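Local structure of nitrogenase iron-molybdenum cofactor biosynthesis protein NifB (Methanothermobacter thermautotrophicus, 7JMA) at residues P33-N39 and P89-N95. The protein probably catalyses the radical SAM-dependent carbide insertion that fuses two [4Fe-4S] clusters into the [8Fe-9S-C] precursor of the nitrogenase iron-molybdenum cofactor. Sequence-based numbering, arbitrary orientation.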
ATOM      1  N   PRO A  33      -1.426  14.806   3.683  1.00 39.56           N
ATOM      2  CA  PRO A  33      -0.001  14.504   3.472  1.00 40.78           C
ATOM      3  C   PRO A  33       0.833  14.701   4.727  1.00 39.92           C
ATOM      4  O   PRO A  33       1.431  15.763   4.927  1.00 43.16           O
ATOM      5  CB  PRO A  33       0.404  15.505   2.383  1.00 43.97           C
ATOM      6  CG  PRO A  33      -0.448  16.716   2.671  1.00 38.99           C
ATOM      7  CD  PRO A  33      -1.769  16.177   3.267  1.00 41.72           C
ATOM      8  N   ILE A  34       0.897  13.682   5.577  1.00 34.40           N
ATOM      9  CA  ILE A  34       1.544  13.799   6.875  1.00 35.88           C
ATOM     10  C   ILE A  34       2.657  12.778   7.055  1.00 35.09           C
ATOM     11  O   ILE A  34       3.197  12.648   8.157  1.00 34.81           O
ATOM     12  CB  ILE A  34       0.522  13.663   8.016  1.00 36.82           C
ATOM     13  CG1 ILE A  34      -0.124  12.288   7.926  1.00 33.80           C
ATOM     14  CG2 ILE A  34      -0.520  14.770   7.936  1.00 44.17           C
ATOM     15  CD1 ILE A  34      -1.053  11.987   9.056  1.00 35.93           C
ATOM     16  N   ALA A  35       3.000  12.024   6.006  1.00 27.51           N
ATOM     17  CA  ALA A  35       3.903  10.877   6.146  1.00 27.57           C
ATOM     18  C   ALA A  35       5.055  11.027   5.159  1.00 26.39           C
ATOM     19  O   ALA A  35       5.101  10.351   4.127  1.00 30.17           O
ATOM     20  CB  ALA A  35       3.143   9.558   5.947  1.00 26.98           C
ATOM     21  N   PRO A  36       6.012  11.915   5.449  1.00 28.32           N
ATOM     22  CA  PRO A  36       7.052  12.198   4.445  1.00 30.50           C
ATOM     23  C   PRO A  36       8.044  11.068   4.250  1.00 28.50           C
ATOM     24  O   PRO A  36       8.528  10.856   3.131  1.00 32.41           O
ATOM     25  CB  PRO A  36       7.746  13.445   5.011  1.00 29.29           C
ATOM     26  CG  PRO A  36       7.535  13.365   6.468  1.00 29.39           C
ATOM     27  CD  PRO A  36       6.128  12.798   6.624  1.00 34.32           C
ATOM     28  N   ARG A  37       8.397  10.370   5.314  1.00 25.57           N
ATOM     29  CA  ARG A  37       9.488   9.411   5.246  1.00 26.71           C
ATOM     30  C   ARG A  37       9.043   8.136   4.565  1.00 22.76           C
ATOM     31  O   ARG A  37       7.983   7.581   4.892  1.00 25.02           O
ATOM     32  CB  ARG A  37       9.997   9.080   6.640  1.00 30.33           C
ATOM     33  CG  ARG A  37      11.252   8.233   6.630  1.00 39.20           C
ATOM     34  CD  ARG A  37      11.959   8.287   7.969  1.00 40.03           C
ATOM     35  NE  ARG A  37      11.073   7.874   9.054  1.00 41.41           N
ATOM     36  CZ  ARG A  37      11.479   7.694  10.304  1.00 50.47           C
ATOM     37  NH1 ARG A  37      12.757   7.894  10.620  1.00 36.88           N
ATOM     38  NH2 ARG A  37      10.616   7.317  11.237  1.00 47.60           N
ATOM     39  N   CYS A  38       9.869   7.637   3.654  1.00 24.23           N
ATOM     40  CA  CYS A  38       9.635   6.300   3.132  1.00 22.39           C
ATOM     41  C   CYS A  38      10.795   5.423   3.593  1.00 28.30           C
ATOM     42  O   CYS A  38      11.895   5.921   3.867  1.00 28.95           O
ATOM     43  CB  CYS A  38       9.473   6.306   1.603  1.00 23.54           C
ATOM     44  SG  CYS A  38       8.947   4.724   0.897  1.00 32.47           S
ATOM     45  N   ASN A  39      10.535   4.121   3.724  1.00 22.84           N
ATOM     46  CA  ASN A  39      11.534   3.193   4.247  1.00 22.96           C
ATOM     47  C   ASN A  39      12.060   2.217   3.198  1.00 25.27           C
ATOM     48  O   ASN A  39      12.817   1.302   3.536  1.00 28.68           O
ATOM     49  CB  ASN A  39      10.986   2.427   5.456  1.00 25.24           C
ATOM     50  CG  ASN A  39       9.600   1.867   5.220  1.00 25.82           C
ATOM     51  OD1 ASN A  39       9.066   1.945   4.110  1.00 28.01           O
ATOM     52  ND2 ASN A  39       9.010   1.275   6.268  1.00 27.11           N
ATOM     53  N   PRO A  89       3.394  11.628   1.630  1.00 29.97           N
ATOM     54  CA  PRO A  89       4.107  11.358   0.377  1.00 28.25           C
ATOM     55  C   PRO A  89       5.071  10.172   0.406  1.00 27.59           C
ATOM     56  O   PRO A  89       5.444   9.673  -0.659  1.00 31.57           O
ATOM     57  CB  PRO A  89       4.906  12.644   0.150  1.00 30.92           C
ATOM     58  CG  PRO A  89       4.347  13.652   1.099  1.00 41.90           C
ATOM     59  CD  PRO A  89       3.795  12.906   2.243  1.00 32.13           C
ATOM     60  N   GLY A  90       5.460   9.748   1.600  1.00 27.57           N
ATOM     61  CA  GLY A  90       6.303   8.582   1.810  1.00 25.29           C
ATOM     62  C   GLY A  90       5.451   7.377   2.155  1.00 28.49           C
ATOM     63  O   GLY A  90       4.401   7.149   1.548  1.00 34.72           O
ATOM     64  N   ASP A  91       5.902   6.595   3.128  1.00 24.49           N
ATOM     65  CA  ASP A  91       5.102   5.468   3.608  1.00 23.13           C
ATOM     66  C   ASP A  91       4.400   5.837   4.902  1.00 21.72           C
ATOM     67  O   ASP A  91       5.048   6.207   5.877  1.00 23.25           O
ATOM     68  CB  ASP A  91       5.937   4.217   3.869  1.00 22.71           C
ATOM     69  CG  ASP A  91       5.041   2.996   4.093  1.00 30.02           C
ATOM     70  OD1 ASP A  91       4.547   2.455   3.091  1.00 32.46           O
ATOM     71  OD2 ASP A  91       4.811   2.616   5.255  1.00 33.77           O
ATOM     72  N   ALA A  92       3.091   5.585   4.953  1.00 24.90           N
ATOM     73  CA  ALA A  92       2.329   5.973   6.135  1.00 25.12           C
ATOM     74  C   ALA A  92       2.901   5.370   7.417  1.00 25.57           C
ATOM     75  O   ALA A  92       2.938   6.040   8.454  1.00 27.94           O
ATOM     76  CB  ALA A  92       0.870   5.552   5.962  1.00 25.21           C
ATOM     77  N   LEU A  93       3.336   4.096   7.380  1.00 23.74           N
ATOM     78  CA  LEU A  93       3.756   3.439   8.622  1.00 26.00           C
ATOM     79  C   LEU A  93       5.098   3.927   9.147  1.00 28.01           C
ATOM     80  O   LEU A  93       5.428   3.680  10.316  1.00 29.30           O
ATOM     81  CB  LEU A  93       3.832   1.924   8.427  1.00 26.56           C
ATOM     82  CG  LEU A  93       2.527   1.188   8.131  1.00 26.41           C
ATOM     83  CD1 LEU A  93       2.791  -0.308   7.976  1.00 29.27           C
ATOM     84  CD2 LEU A  93       1.494   1.469   9.236  1.00 30.53           C
ATOM     85  N   ALA A  94       5.881   4.598   8.320  1.00 24.62           N
ATOM     86  CA  ALA A  94       7.229   5.022   8.681  1.00 25.69           C
ATOM     87  C   ALA A  94       7.258   6.383   9.363  1.00 26.98           C
ATOM     88  O   ALA A  94       8.341   6.978   9.508  1.00 30.34           O
ATOM     89  CB  ALA A  94       8.095   5.038   7.419  1.00 23.84           C
ATOM     90  N   ASN A  95       6.103   6.895   9.787  1.00 27.16           N
ATOM     91  CA  ASN A  95       5.999   8.252  10.302  1.00 29.38           C
ATOM     92  C   ASN A  95       5.094   8.258  11.518  1.00 29.45           C
ATOM     93  O   ASN A  95       3.934   7.838  11.429  1.00 29.92           O
ATOM     94  CB  ASN A  95       5.455   9.202   9.230  1.00 29.06           C
ATOM     95  CG  ASN A  95       6.368   9.299   8.032  1.00 25.36           C
ATOM     96  OD1 ASN A  95       7.268  10.147   8.001  1.00 29.18           O
ATOM     97  ND2 ASN A  95       6.158   8.431   7.045  1.00 24.10           N
TER
HETATM   98  O   HOH W   1       6.149   0.171   5.818  1.00 27.09           O
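The carboxamide of Asn95 pairs with the backbone of Arg37 much as a neighbouring strand would: its OD1 accepts from Arg37 N and its ND2 donates to Arg37 O, both at 2.9 Å. Asparagine suits this place because one planar group offers both an acceptor and a donor. The two loops follow the first two parallel strands, 29-31 and 83-86, of the radical SAM partial TIM barrel; 33-39 opens the cluster-binding loop and carries Cys38, a ligand of a [4Fe-4S] cluster absent from this apo model. Backbone pairing continues the join: Arg37 O takes a second donor, Asp91 N (2.9 Å), and Gly90 N donates to Ala35 O (2.6 Å), since Pro89, after a cis peptide bond, has no NH to give. Gly90 fits so tightly that a CB would clash with Pro36 O, Arg37 O and Cys38 N; its CA instead makes a CA-H...O contact with Pro36 O at 3.4 Å. Ala35 CB points toward 89-95 and lies 3.7 Å from Ala92 CA, a gap that suits a methyl group. Asp91 forms an Asx turn, OD2 accepting from Leu93 N (3.0 Å), while its carboxylate also binds Asn119 and Thr118 at the end of strand 113-118; Asn39 OD1 likewise meets Asn119, and a water links Asn39 ND2 to Asp91 OD2. The long Arg37 side chain reaches past Ala94, where NE and NH2 both donate to Ala94 O at 2.9 Å.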